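Local atomic coordinates of CurJ (Moorea producens 3L, PDB entry 5TZ6), a protein that contains a polyketide synthase dehydratase domain that probably carries out a vinylogous dehydration during curacin biosynthesis. Residues N256-C261 / F282-Q287; A144-I149 / T249-S254. The protein carries 1 engineered substitution. All coordinates share one frame; numbering follows the deposited sequence.

Contact 1 (N256-C261 / F282-Q287); sequences NDLLWC and FDQHGQ
Asn256 and Asp283 meet where an antiparallel hairpin of the second hot-dog half of the dehydratase opens: strands 258-267 and 274-282 pair here at the end away from their connecting turn. The side chains of Asn256 and Asp283 cross at about a right angle, but the approach of Asn256 ND2 to Asp283 OD1 is too short and poorly angled to be a trusted bond. Next, Leu258 crosses Gln284 obliquely; its CD1 and CD2 both lie 3.1 Å from Gln284 NE2, too close for comfortable packing, so the detail there is doubtful. Leu258 CD2 also lies over one face of the Trp260 indole, toward the rim. Leu259 sets its CA 3.8 Å from Phe282 O. Trp260 meets Phe282 through its backbone and CB, and Gln284 through NE1. Its backbone N donates to Phe282 O at 3.0 Å, and its O accepts from Phe282 N at 2.9 Å, which makes the two residues a hydrogen-bonded antiparallel pair with both side chains on one face of the sheet. Phe282 CG sits between its backbone N and carbonyl carbon (chi1 55°), and the ring turns one face to Trp260 CB, a CH-pi contact of 3.8 Å from CB to the ring centroid. The five-membered ring of the indole runs near parallel to the Phe282 ring but is displaced from it, with little overlap; Leu151 of helix 151-157 touches both residues. Gln284 bends at chi2 (76°), which brings CD round toward the indole, whose plane stands 85° from that of the amide. Trp260 NE1 donates to Gln284 OE1 at 2.8 Å in a somewhat bent bond, from above the carbonyl plane.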
loop_
_atom_site.group_PDB
_atom_site.type_symbol
_atom_site.label_atom_id
_atom_site.label_comp_id
_atom_site.label_asym_id
_atom_site.label_seq_id
_atom_site.Cartn_x
_atom_site.Cartn_y
_atom_site.Cartn_z
ATOM N N ASN A 256 -13.882 29.395 3.214
ATOM C CA ASN A 256 -15.169 30.068 3.323
ATOM C C ASN A 256 -16.297 29.079 3.586
ATOM O O ASN A 256 -16.378 28.016 2.963
ATOM C CB ASN A 256 -15.466 30.868 2.055
ATOM C CG ASN A 256 -14.681 32.163 1.983
ATOM O OD1 ASN A 256 -13.782 32.404 2.791
ATOM N ND2 ASN A 256 -15.022 33.010 1.018
ATOM N N ASP A 257 -17.170 29.445 4.523
ATOM C CA ASP A 257 -18.419 28.731 4.743
ATOM C C ASP A 257 -19.489 29.083 3.719
ATOM O O ASP A 257 -20.504 28.382 3.646
ATOM C CB ASP A 257 -18.950 29.026 6.147
ATOM C CG ASP A 257 -18.092 28.417 7.238
ATOM O OD1 ASP A 257 -16.849 28.453 7.107
ATOM O OD2 ASP A 257 -18.657 27.911 8.230
ATOM N N LEU A 258 -19.296 30.147 2.939
ATOM C CA LEU A 258 -20.216 30.542 1.882
ATOM C C LEU A 258 -19.497 30.542 0.541
ATOM O O LEU A 258 -18.438 31.162 0.404
ATOM C CB LEU A 258 -20.811 31.923 2.173
ATOM C CG LEU A 258 -22.031 32.347 1.356
ATOM C CD1 LEU A 258 -22.702 33.557 2.001
ATOM C CD2 LEU A 258 -21.654 32.644 -0.089
ATOM N N LEU A 259 -20.066 29.843 -0.441
ATOM C CA LEU A 259 -19.526 29.841 -1.795
ATOM C C LEU A 259 -20.641 30.140 -2.786
ATOM O O LEU A 259 -21.828 30.023 -2.470
ATOM C CB LEU A 259 -18.886 28.491 -2.151
ATOM C CG LEU A 259 -17.827 27.938 -1.203
ATOM C CD1 LEU A 259 -17.293 26.630 -1.758
ATOM C CD2 LEU A 259 -16.700 28.946 -0.979
ATOM N N TRP A 260 -20.247 30.523 -4.000
ATOM C CA TRP A 260 -21.196 30.779 -5.074
ATOM C C TRP A 260 -20.942 29.796 -6.207
ATOM O O TRP A 260 -19.790 29.494 -6.525
ATOM C CB TRP A 260 -21.082 32.210 -5.597
ATOM C CG TRP A 260 -21.480 33.266 -4.604
ATOM C CD1 TRP A 260 -20.644 34.007 -3.819
ATOM C CD2 TRP A 260 -22.810 33.708 -4.299
ATOM N NE1 TRP A 260 -21.370 34.876 -3.043
ATOM C CE2 TRP A 260 -22.702 34.715 -3.320
ATOM C CE3 TRP A 260 -24.081 33.351 -4.761
ATOM C CZ2 TRP A 260 -23.813 35.367 -2.795
ATOM C CZ3 TRP A 260 -25.181 33.999 -4.241
ATOM C CH2 TRP A 260 -25.042 34.995 -3.266
ATOM N N CYS A 261 -22.017 29.307 -6.820
ATOM C CA CYS A 261 -21.929 28.343 -7.908
ATOM C C CYS A 261 -22.753 28.840 -9.088
ATOM O O CYS A 261 -23.983 28.906 -9.003
ATOM C CB CYS A 261 -22.410 26.965 -7.463
ATOM S SG CYS A 261 -22.380 25.772 -8.801
ATOM N N PHE A 282 -16.970 29.614 -7.055
ATOM C CA PHE A 282 -16.048 30.684 -6.693
ATOM C C PHE A 282 -16.357 31.246 -5.308
ATOM O O PHE A 282 -17.397 30.967 -4.694
ATOM C CB PHE A 282 -16.016 31.807 -7.744
ATOM C CG PHE A 282 -17.347 32.397 -8.050
ATOM C CD1 PHE A 282 -18.196 31.787 -8.958
ATOM C CD2 PHE A 282 -17.751 33.575 -7.439
ATOM C CE1 PHE A 282 -19.433 32.328 -9.241
ATOM C CE2 PHE A 282 -18.983 34.126 -7.717
ATOM C CZ PHE A 282 -19.828 33.501 -8.618
ATOM N N ASP A 283 -15.403 32.059 -4.849
ATOM C CA ASP A 283 -15.298 32.639 -3.518
ATOM C C ASP A 283 -16.285 33.777 -3.296
ATOM O O ASP A 283 -16.830 34.368 -4.233
ATOM C CB ASP A 283 -13.886 33.189 -3.295
ATOM C CG ASP A 283 -13.293 32.756 -1.978
ATOM O OD1 ASP A 283 -14.043 32.194 -1.152
ATOM O OD2 ASP A 283 -12.081 32.986 -1.768
ATOM N N GLN A 284 -16.460 34.114 -2.014
ATOM C CA GLN A 284 -17.229 35.295 -1.648
ATOM C C GLN A 284 -16.622 36.549 -2.262
ATOM O O GLN A 284 -17.344 37.491 -2.609
ATOM C CB GLN A 284 -17.259 35.430 -0.126
ATOM C CG GLN A 284 -18.346 36.329 0.421
ATOM C CD GLN A 284 -19.706 35.649 0.371
ATOM O OE1 GLN A 284 -20.510 35.888 -0.530
ATOM N NE2 GLN A 284 -19.957 34.774 1.342
ATOM N N HIS A 285 -15.293 36.583 -2.381
ATOM C CA HIS A 285 -14.565 37.652 -3.048
ATOM C C HIS A 285 -14.420 37.441 -4.548
ATOM O O HIS A 285 -13.945 38.348 -5.238
ATOM C CB HIS A 285 -13.183 37.827 -2.415
ATOM C CG HIS A 285 -13.235 38.130 -0.953
ATOM N ND1 HIS A 285 -13.525 37.172 -0.007
ATOM C CD2 HIS A 285 -13.067 39.290 -0.277
ATOM C CE1 HIS A 285 -13.519 37.726 1.192
ATOM N NE2 HIS A 285 -13.243 39.010 1.056
ATOM N N GLY A 286 -14.788 36.275 -5.070
ATOM C CA GLY A 286 -14.676 36.027 -6.488
ATOM C C GLY A 286 -13.485 35.203 -6.912
ATOM O O GLY A 286 -13.319 34.960 -8.112
ATOM N N GLN A 287 -12.634 34.792 -5.980
ATOM C CA GLN A 287 -11.569 33.865 -6.328
ATOM C C GLN A 287 -12.169 32.547 -6.790
ATOM O O GLN A 287 -12.934 31.909 -6.060
ATOM C CB GLN A 287 -10.630 33.651 -5.142
ATOM C CG GLN A 287 -9.619 34.773 -4.958
ATOM C CD GLN A 287 -9.196 34.956 -3.511
ATOM O OE1 GLN A 287 -9.992 34.771 -2.589
ATOM N NE2 GLN A 287 -7.934 35.325 -3.305
#

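Contact 2 (A144-I149 / T249-S254); sequences AEQSLI and TFYNSS
In the linker that joins the two halves of the double hot-dog fold, Glu145 and Gln146 hold Tyr251 and Asn252 just after strand 239-250. Tyr251 OH donates to Glu145 OE2 at 2.8 Å, reaching the oxygen from above the carboxylate plane (55° out of it). The glutamate runs extended beyond CG (chi2 180°) and crosses the tyrosine at about a right angle, its CG 3.8 Å from Tyr251 CE1. Ala144 adds its CA at the ring edge, 4.2 Å from Tyr251 CD1, while Thr249 CG2 lies over one face of the ring, offset toward the rim; Leu288 and Gln291 of the adjoining strand 288-300 also touch the tyrosine. An alanine at Tyr251 would probably leave the Glu145 carboxylate without this hydroxyl donor and a gap where the ring packs beside Thr249 CG2 and Ala144. Gln146 runs antiparallel alongside Tyr251, its CD 3.9 Å from Tyr251 CB, and its amide reaches Asn252. There the two amides lie nearly coplanar, and Gln146 NE2 donates to Asn252 OD1 at 2.7 Å with an N-H...O angle of 152°.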
loop_
_atom_site.group_PDB
_atom_site.type_symbol
_atom_site.label_atom_id
_atom_site.label_comp_id
_atom_site.label_asym_id
_atom_site.label_seq_id
_atom_site.Cartn_x
_atom_site.Cartn_y
_atom_site.Cartn_z
ATOM N N ALA A 144 -3.037 28.610 -12.596
ATOM C CA ALA A 144 -4.067 29.476 -12.049
ATOM C C ALA A 144 -4.682 30.315 -13.161
ATOM O O ALA A 144 -4.028 30.644 -14.152
ATOM C CB ALA A 144 -3.491 30.381 -10.960
ATOM N N GLU A 145 -5.964 30.644 -12.991
ATOM C CA GLU A 145 -6.712 31.348 -14.027
ATOM C C GLU A 145 -7.766 32.248 -13.397
ATOM O O GLU A 145 -8.865 32.415 -13.938
ATOM C CB GLU A 145 -7.383 30.363 -14.988
ATOM C CG GLU A 145 -6.496 29.221 -15.448
ATOM C CD GLU A 145 -7.216 28.277 -16.389
ATOM O OE1 GLU A 145 -7.374 28.624 -17.578
ATOM O OE2 GLU A 145 -7.631 27.189 -15.935
ATOM N N GLN A 146 -7.447 32.839 -12.252
ATOM C CA GLN A 146 -8.458 33.515 -11.443
ATOM C C GLN A 146 -8.519 35.030 -11.662
ATOM O O GLN A 146 -7.509 35.721 -11.520
ATOM C CB GLN A 146 -8.206 33.204 -9.964
ATOM C CG GLN A 146 -8.657 31.806 -9.558
ATOM C CD GLN A 146 -7.730 31.148 -8.554
ATOM O OE1 GLN A 146 -6.567 30.865 -8.855
ATOM N NE2 GLN A 146 -8.240 30.897 -7.353
ATOM N N SER A 147 -9.700 35.542 -12.012
ATOM C CA SER A 147 -10.890 34.714 -12.247
ATOM C C SER A 147 -11.839 35.342 -13.304
ATOM O O SER A 147 -11.733 34.970 -14.473
ATOM C CB SER A 147 -11.635 34.442 -10.934
ATOM O OG SER A 147 -10.741 34.265 -9.851
ATOM N N LEU A 148 -12.744 36.275 -12.960
ATOM C CA LEU A 148 -12.914 36.893 -11.639
ATOM C C LEU A 148 -13.959 38.020 -11.618
ATOM O O LEU A 148 -13.579 39.177 -11.432
ATOM C CB LEU A 148 -11.578 37.465 -11.148
ATOM C CG LEU A 148 -11.395 37.950 -9.704
ATOM C CD1 LEU A 148 -12.648 37.745 -8.865
ATOM C CD2 LEU A 148 -10.205 37.247 -9.067
ATOM N N ILE A 149 -15.252 37.736 -11.796
ATOM C CA ILE A 149 -15.800 36.425 -12.125
ATOM C C ILE A 149 -16.846 36.582 -13.231
ATOM O O ILE A 149 -16.875 35.780 -14.166
ATOM C CB ILE A 149 -16.431 35.725 -10.902
ATOM C CG1 ILE A 149 -15.591 35.954 -9.647
ATOM C CG2 ILE A 149 -16.622 34.233 -11.175
ATOM C CD1 ILE A 149 -15.855 37.289 -8.985
ATOM N N THR A 249 -11.315 21.529 -13.115
ATOM C CA THR A 249 -10.121 22.186 -12.606
ATOM C C THR A 249 -10.333 22.608 -11.159
ATOM O O THR A 249 -11.311 23.293 -10.837
ATOM C CB THR A 249 -9.741 23.397 -13.462
ATOM O OG1 THR A 249 -9.652 23.000 -14.835
ATOM C CG2 THR A 249 -8.399 23.970 -13.011
ATOM N N PHE A 250 -9.419 22.173 -10.299
ATOM C CA PHE A 250 -9.339 22.603 -8.914
ATOM C C PHE A 250 -8.207 23.615 -8.796
ATOM O O PHE A 250 -7.055 23.305 -9.126
ATOM C CB PHE A 250 -9.096 21.406 -7.996
ATOM C CG PHE A 250 -8.780 21.776 -6.572
ATOM C CD1 PHE A 250 -9.767 22.253 -5.717
ATOM C CD2 PHE A 250 -7.489 21.646 -6.088
ATOM C CE1 PHE A 250 -9.463 22.585 -4.401
ATOM C CE2 PHE A 250 -7.179 21.981 -4.777
ATOM C CZ PHE A 250 -8.168 22.452 -3.934
ATOM N N TYR A 251 -8.538 24.823 -8.339
ATOM C CA TYR A 251 -7.572 25.907 -8.180
ATOM C C TYR A 251 -7.024 25.981 -6.757
ATOM O O TYR A 251 -5.811 25.898 -6.553
ATOM C CB TYR A 251 -8.217 27.238 -8.589
ATOM C CG TYR A 251 -8.629 27.261 -10.042
ATOM C CD1 TYR A 251 -7.725 27.621 -11.031
ATOM C CD2 TYR A 251 -9.910 26.893 -10.427
ATOM C CE1 TYR A 251 -8.089 27.632 -12.363
ATOM C CE2 TYR A 251 -10.287 26.899 -11.760
ATOM C CZ TYR A 251 -9.375 27.270 -12.721
ATOM O OH TYR A 251 -9.740 27.279 -14.044
ATOM N N ASN A 252 -7.897 26.146 -5.766
ATOM C CA ASN A 252 -7.474 26.181 -4.372
ATOM C C ASN A 252 -8.685 25.953 -3.479
ATOM O O ASN A 252 -9.819 26.243 -3.866
ATOM C CB ASN A 252 -6.786 27.508 -4.023
ATOM C CG ASN A 252 -7.666 28.714 -4.298
ATOM O OD1 ASN A 252 -7.462 29.431 -5.280
ATOM N ND2 ASN A 252 -8.653 28.942 -3.435
ATOM N N SER A 253 -8.431 25.435 -2.280
ATOM C CA SER A 253 -9.504 25.161 -1.336
ATOM C C SER A 253 -9.868 26.431 -0.573
ATOM O O SER A 253 -9.018 27.280 -0.298
ATOM C CB SER A 253 -9.094 24.052 -0.364
ATOM O OG SER A 253 -10.228 23.363 0.135
ATOM N N SER A 254 -11.151 26.557 -0.240
ATOM C CA SER A 254 -11.697 27.753 0.393
ATOM C C SER A 254 -12.010 27.518 1.867
ATOM O O SER A 254 -12.774 26.609 2.206
ATOM C CB SER A 254 -12.958 28.213 -0.335
ATOM O OG SER A 254 -13.455 29.415 0.222
#

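How the contacts relate
Contacts 1 and 2 lie on the same side of the chain's centre, their own centres about 10 Å apart, and they touch through both segments of contact 2. Ser254 OG, at the end of 249-254, is 3.2 Å from Asp283 OD1, a probable hydrogen bond, and also bonds to Asn256 N, tying the short connection between strands 239-250 and 258-267 to the turn after Phe282. In the linker, Ser147 OG makes a weak bond to Gly286 O, although that serine is poorly ordered. Neither contact includes a ligand-pocket residue. Strand 239-250 provides the link: Phe240, Val241 and Pro242 at its beginning line the pocket of the bound hydroxy-methylheptenoic acid, whereas its other end enters contact 2.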